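Local structure of PRESAN domain-containing protein (Plasmodium falciparum, 7D2W) at the interface of chains A and B. The protein probably acts in protein binding, as a PHISTa-like malaria-parasite protein with a PRESAN domain and a four-helix bundle fold. Residues are numbered along the deposited sequence; one frame, centred on the assembly and turned at random. Chains: chain A/B, PRESAN domain-containing protein.

The interface of chains A and B. Residues chain A 165; chain B 49, 53, 161, 164.
Helix packing between two four-helix bundles sets A:Lys165, on helix 149-181 of chain A, against B:Tyr53 and B:Asp161 of chain B, and shows how a lysine can reach acidic partners across an interface through water. The lysine chain extends from its backbone with CG anti to the backbone N (chi1 167°), then bends at its second and fourth torsions, and the last bend turns the ammonium toward the water. Its methylene stretch crosses the phenol end of B:Tyr53 at a slant. CE lies 3.7 Å from OH, the phenol oxygen, and 4.0 Å from the ring carbon CE2, a loose van der Waals contact. B:Asp161 comes at about a right angle to the lysine chain, its carboxylate beside the root of that side chain, with OD2 3.8 Å from CA of A:Lys165.

A water-mediated polar link joins the lysine to chain B. NZ of A:Lys165 stands 3.0 Å from water 1, which in turn lies 2.7 Å from OD2 of B:Asp164 and also close to OD1 of B:Asp161. The lysine thus meets two carboxylates indirectly, and their negative charge probably steadies the ammonium at a distance.

Behind the water, B:Arg49 fixes B:Asp164. Its guanidinium meets the carboxylate end-on and nearly coplanar: NH1 bonds OD2 at 2.9 Å, while NH2 forms a salt bridge with OD1 at 2.8 Å, and both oxygens use their syn lone pairs. This double grip keeps the carboxylate close to the guanidinium plane and probably limits its rotation. B:Asp164 probably also helps to balance the like charges of A:Lys165 NZ and B:Arg49 NH1, which are 4.0 Å apart.

Within chain B the site joins helix 49-58, carrying the arginine and tyrosine, to helix 149-181, carrying both aspartates. The lysine comes from the equivalent long helix of chain A, in a pairing that is not exactly two-fold and may not be the biological assembly.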
# COMPACT_ATOMS: atom_id res chain seq x y z
N LYS A 165 -1.34 2.66 -3.08
CA LYS A 165 -0.70 3.34 -1.95
C LYS A 165 -1.59 4.45 -1.41
O LYS A 165 -1.69 4.63 -0.19
CB LYS A 165 0.66 3.90 -2.34
CG LYS A 165 1.23 4.89 -1.28
CD LYS A 165 2.68 4.68 -0.94
CE LYS A 165 3.14 5.65 0.18
NZ LYS A 165 2.56 5.37 1.56
N ARG B 49 12.41 5.71 3.13
CA ARG B 49 11.29 5.34 2.28
C ARG B 49 11.31 6.12 0.97
O ARG B 49 11.14 5.56 -0.11
CB ARG B 49 10.00 5.60 3.06
CG ARG B 49 8.77 4.94 2.52
CD ARG B 49 7.59 5.35 3.38
NE ARG B 49 7.42 4.48 4.55
CZ ARG B 49 6.38 3.66 4.72
NH1 ARG B 49 5.43 3.60 3.80
NH2 ARG B 49 6.29 2.91 5.81
N TYR B 53 11.67 4.52 -2.80
CA TYR B 53 10.70 4.73 -3.88
C TYR B 53 11.37 5.34 -5.11
O TYR B 53 11.02 5.01 -6.25
CB TYR B 53 9.56 5.62 -3.39
CG TYR B 53 8.59 4.95 -2.44
CD1 TYR B 53 8.27 3.61 -2.57
CD2 TYR B 53 7.97 5.68 -1.42
CE1 TYR B 53 7.37 3.00 -1.70
CE2 TYR B 53 7.07 5.08 -0.55
CZ TYR B 53 6.77 3.74 -0.69
OH TYR B 53 5.88 3.16 0.19
N ASP B 161 2.93 -1.43 1.83
CA ASP B 161 1.54 -1.10 2.19
C ASP B 161 1.00 -2.08 3.23
O ASP B 161 0.31 -1.68 4.18
CB ASP B 161 0.62 -1.14 0.96
CG ASP B 161 0.92 -0.05 -0.06
OD1 ASP B 161 1.65 0.91 0.25
OD2 ASP B 161 0.44 -0.18 -1.22
N ASP B 164 2.43 -1.24 6.62
CA ASP B 164 1.77 -0.06 7.17
C ASP B 164 0.39 -0.41 7.73
O ASP B 164 0.01 0.08 8.81
CB ASP B 164 1.62 1.03 6.09
CG ASP B 164 2.95 1.64 5.67
OD1 ASP B 164 3.98 1.41 6.35
OD2 ASP B 164 2.97 2.36 4.65
O HOH W 1 2.61 2.41 2.01